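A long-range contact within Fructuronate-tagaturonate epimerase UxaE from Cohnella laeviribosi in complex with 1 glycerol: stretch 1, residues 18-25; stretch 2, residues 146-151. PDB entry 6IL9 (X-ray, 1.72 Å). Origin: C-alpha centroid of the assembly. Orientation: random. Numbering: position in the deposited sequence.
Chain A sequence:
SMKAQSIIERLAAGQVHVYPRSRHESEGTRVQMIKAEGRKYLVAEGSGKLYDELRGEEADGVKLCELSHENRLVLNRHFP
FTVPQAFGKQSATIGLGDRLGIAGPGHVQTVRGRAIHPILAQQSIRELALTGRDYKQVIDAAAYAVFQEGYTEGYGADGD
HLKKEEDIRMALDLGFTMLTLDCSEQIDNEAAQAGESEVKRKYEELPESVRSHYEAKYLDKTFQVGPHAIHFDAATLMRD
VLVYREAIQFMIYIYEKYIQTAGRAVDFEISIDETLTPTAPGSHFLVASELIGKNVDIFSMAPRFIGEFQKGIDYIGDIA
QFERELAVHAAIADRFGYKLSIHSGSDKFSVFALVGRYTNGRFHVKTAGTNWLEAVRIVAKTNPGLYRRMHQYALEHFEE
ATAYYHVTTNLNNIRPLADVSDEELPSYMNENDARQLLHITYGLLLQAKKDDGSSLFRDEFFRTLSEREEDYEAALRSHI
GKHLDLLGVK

Stretch 1 (18-25) VYPRSRHE
Stretch 2 (146-151) VFQEGY

Residues 18-25 pack against the end of a helix that enters from earlier in the chain and whose last turn lies in residues 146-151. Touching residues are at least 123 positions apart in sequence. Stretch 1 is largely loop and includes a strand at His24-Glu25. Together the two stretches bury 412 Å². Tyr19, Ser22, Phe147, Gln148 and Glu149 are buried. The CA atoms of Ser22 and Gln148 lie 4.4 Å apart, and those of Arg21 and Glu149 5.1 Å.

The loop turns at Pro20 (phi/psi -68/-28), Arg21 (-89/6) and Ser22 (-93/0). Ser22 N donates to Tyr19 O at 3.0 Å. Ser22 OG, with chi1 in p, donates to the same Tyr19 O at 2.7 Å, a short reach that suits serine. His24 then extends at -136/170. Phe147 and Gln148 are helical, and Gly150 leaves the helix at 58/41 in a Schellman motif. Tyr151 N donates to Val146 O at 2.9 Å, and Gly150 N to Phe147 O at 3.2 Å. Positive phi favours glycine here, and an ideal CB on Gly150 would sit 2.6 Å from Arg21 O, a clash.

No direct hydrogen bond crosses the contact. Ser22 N is 3.3 Å from Gln148 O, and Arg21 O is 3.4 Å from Gly150 N, but both angles are poor. Ser22 CA makes a CA-H...O contact with Phe147 O at 3.5 Å.

Three waters bridge the stretches. Water 1 accepts from Arg21 N (2.9 Å) and donates to Gln148 O (3.0 Å). Water 2 accepts from Arg21 NH1 (2.9 Å) and donates to Gly150 O (3.1 Å). Water 3 donates to Gly150 O (3.2 Å) and hydrogen-bonds His24 NE2 (3.1 Å).

Side-chain packing adds to the contact. Tyr19 has chi1 in m and chi2 -77°. Gln148 is extended (t, t, chi3 -42°); its CB points away, but its end comes nearer. Gln148 CG lies 4.2 Å from the Tyr19 ring centroid, over the face, and Gln148 NE2 is 3.4 Å from Tyr19 CE1. The long chain brings both atoms over the ring.

His24 (m, chi2 89°) and Phe147 (t, chi2 84°) form an oblique aromatic pair. The His24 and Phe147 ring centroids are 4.5 Å apart, with planes at 36°. Flat rings suit this close packing, and His24 NE2 still reaches water 3. His24 ND1 lies over a face of Phe147, 3.4 Å from Phe147 CE1, and donates a weak hydrogen bond to Ser22 O at 2.9 Å. His24 CE1 approaches Phe147 O edge-on at 3.2 Å.

Exposed Arg21 (m, t, t, chi4 -102°) extends past Glu149; Arg21 CD is 3.4 Å from Glu149 O.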

# COMPACT_ATOMS: atom_id res chain seq x y z
N VAL A 18 -0.89 15.21 -25.61
CA VAL A 18 0.47 14.83 -25.26
C VAL A 18 0.68 15.16 -23.79
O VAL A 18 0.34 16.26 -23.34
CB VAL A 18 1.51 15.57 -26.12
CG1 VAL A 18 2.92 15.20 -25.69
CG2 VAL A 18 1.31 15.26 -27.58
N TYR A 19 1.22 14.21 -23.04
CA TYR A 19 1.51 14.47 -21.64
C TYR A 19 2.80 15.28 -21.57
O TYR A 19 3.85 14.79 -21.98
CB TYR A 19 1.62 13.16 -20.87
CG TYR A 19 0.27 12.47 -20.73
CD1 TYR A 19 -0.67 12.92 -19.81
CD2 TYR A 19 -0.06 11.39 -21.53
CE1 TYR A 19 -1.91 12.29 -19.68
CE2 TYR A 19 -1.30 10.75 -21.41
CZ TYR A 19 -2.22 11.21 -20.49
OH TYR A 19 -3.44 10.59 -20.37
N PRO A 20 2.75 16.53 -21.09
CA PRO A 20 3.87 17.44 -21.35
C PRO A 20 5.14 17.05 -20.63
O PRO A 20 6.24 17.33 -21.14
CB PRO A 20 3.34 18.80 -20.88
CG PRO A 20 2.29 18.47 -19.88
CD PRO A 20 1.66 17.18 -20.34
N ARG A 21 5.04 16.38 -19.49
CA ARG A 21 6.23 15.97 -18.74
C ARG A 21 6.77 14.61 -19.17
O ARG A 21 7.73 14.12 -18.57
CB ARG A 21 5.92 15.96 -17.24
CG ARG A 21 5.55 17.32 -16.66
CD ARG A 21 5.18 17.18 -15.19
NE ARG A 21 4.83 18.44 -14.53
CZ ARG A 21 5.64 19.12 -13.72
NH1 ARG A 21 6.86 18.68 -13.46
NH2 ARG A 21 5.22 20.25 -13.16
N SER A 22 6.20 14.00 -20.22
CA SER A 22 6.57 12.65 -20.61
C SER A 22 7.66 12.59 -21.67
O SER A 22 8.03 11.48 -22.09
CB SER A 22 5.33 11.89 -21.15
OG SER A 22 4.96 12.40 -22.42
N ARG A 23 8.18 13.72 -22.12
CA ARG A 23 9.17 13.71 -23.19
C ARG A 23 10.52 13.31 -22.62
O ARG A 23 11.05 13.98 -21.73
CB ARG A 23 9.25 15.08 -23.85
CG ARG A 23 8.02 15.42 -24.67
CD ARG A 23 8.12 16.82 -25.22
NE ARG A 23 6.96 17.15 -26.04
CZ ARG A 23 5.92 17.86 -25.62
NH1 ARG A 23 5.88 18.31 -24.37
NH2 ARG A 23 4.91 18.12 -26.45
N HIS A 24 11.08 12.21 -23.13
CA HIS A 24 12.39 11.72 -22.72
C HIS A 24 13.17 11.30 -23.96
O HIS A 24 12.63 11.25 -25.07
CB HIS A 24 12.25 10.58 -21.72
CG HIS A 24 11.62 11.00 -20.43
ND1 HIS A 24 10.25 10.98 -20.23
CD2 HIS A 24 12.16 11.52 -19.30
CE1 HIS A 24 9.98 11.45 -19.03
NE2 HIS A 24 11.12 11.78 -18.44
N GLU A 25 14.46 11.03 -23.76
CA GLU A 25 15.35 10.76 -24.87
C GLU A 25 16.44 9.79 -24.42
O GLU A 25 16.99 9.94 -23.33
CB GLU A 25 15.99 12.06 -25.37
CG GLU A 25 17.11 11.89 -26.37
CD GLU A 25 17.18 13.04 -27.34
OE1 GLU A 25 17.65 12.84 -28.49
OE2 GLU A 25 16.77 14.16 -26.96
N VAL A 146 5.64 7.32 -13.37
CA VAL A 146 6.74 8.26 -13.18
C VAL A 146 7.29 8.72 -14.52
O VAL A 146 7.79 9.84 -14.64
CB VAL A 146 7.87 7.69 -12.29
CG1 VAL A 146 7.34 7.39 -10.90
CG2 VAL A 146 8.51 6.45 -12.93
N PHE A 147 7.19 7.88 -15.56
CA PHE A 147 7.59 8.30 -16.89
C PHE A 147 6.66 9.38 -17.42
O PHE A 147 7.11 10.43 -17.91
CB PHE A 147 7.62 7.09 -17.83
CG PHE A 147 8.22 7.37 -19.19
CD1 PHE A 147 9.59 7.32 -19.39
CD2 PHE A 147 7.40 7.65 -20.27
CE1 PHE A 147 10.14 7.57 -20.65
CE2 PHE A 147 7.94 7.91 -21.53
CZ PHE A 147 9.31 7.86 -21.71
N GLN A 148 5.35 9.16 -17.30
CA GLN A 148 4.36 10.14 -17.75
C GLN A 148 4.58 11.50 -17.10
O GLN A 148 4.46 12.54 -17.77
CB GLN A 148 2.96 9.65 -17.43
CG GLN A 148 1.87 10.63 -17.81
CD GLN A 148 0.49 10.11 -17.48
OE1 GLN A 148 0.19 8.93 -17.70
NE2 GLN A 148 -0.35 10.97 -16.94
N GLU A 149 4.89 11.52 -15.81
CA GLU A 149 5.02 12.75 -15.04
C GLU A 149 6.45 13.25 -14.96
O GLU A 149 6.69 14.28 -14.31
CB GLU A 149 4.48 12.54 -13.62
CG GLU A 149 3.02 12.19 -13.57
CD GLU A 149 2.14 13.34 -14.02
OE1 GLU A 149 2.53 14.51 -13.82
OE2 GLU A 149 1.06 13.07 -14.58
N GLY A 150 7.40 12.57 -15.59
CA GLY A 150 8.79 12.99 -15.54
C GLY A 150 9.31 13.10 -14.12
O GLY A 150 10.02 14.06 -13.79
N TYR A 151 8.95 12.14 -13.28
CA TYR A 151 9.33 12.15 -11.87
C TYR A 151 10.54 11.24 -11.72
O TYR A 151 10.41 10.01 -11.76
CB TYR A 151 8.17 11.68 -11.00
CG TYR A 151 8.45 11.65 -9.52
CD1 TYR A 151 8.27 12.79 -8.74
CD2 TYR A 151 8.85 10.48 -8.89
CE1 TYR A 151 8.50 12.77 -7.38
CE2 TYR A 151 9.09 10.44 -7.51
CZ TYR A 151 8.91 11.59 -6.77
OH TYR A 151 9.15 11.57 -5.41
O HOH W 1 2.87 15.02 -18.22
O HOH W 2 8.76 16.81 -14.51
O HOH W 3 11.80 14.06 -16.48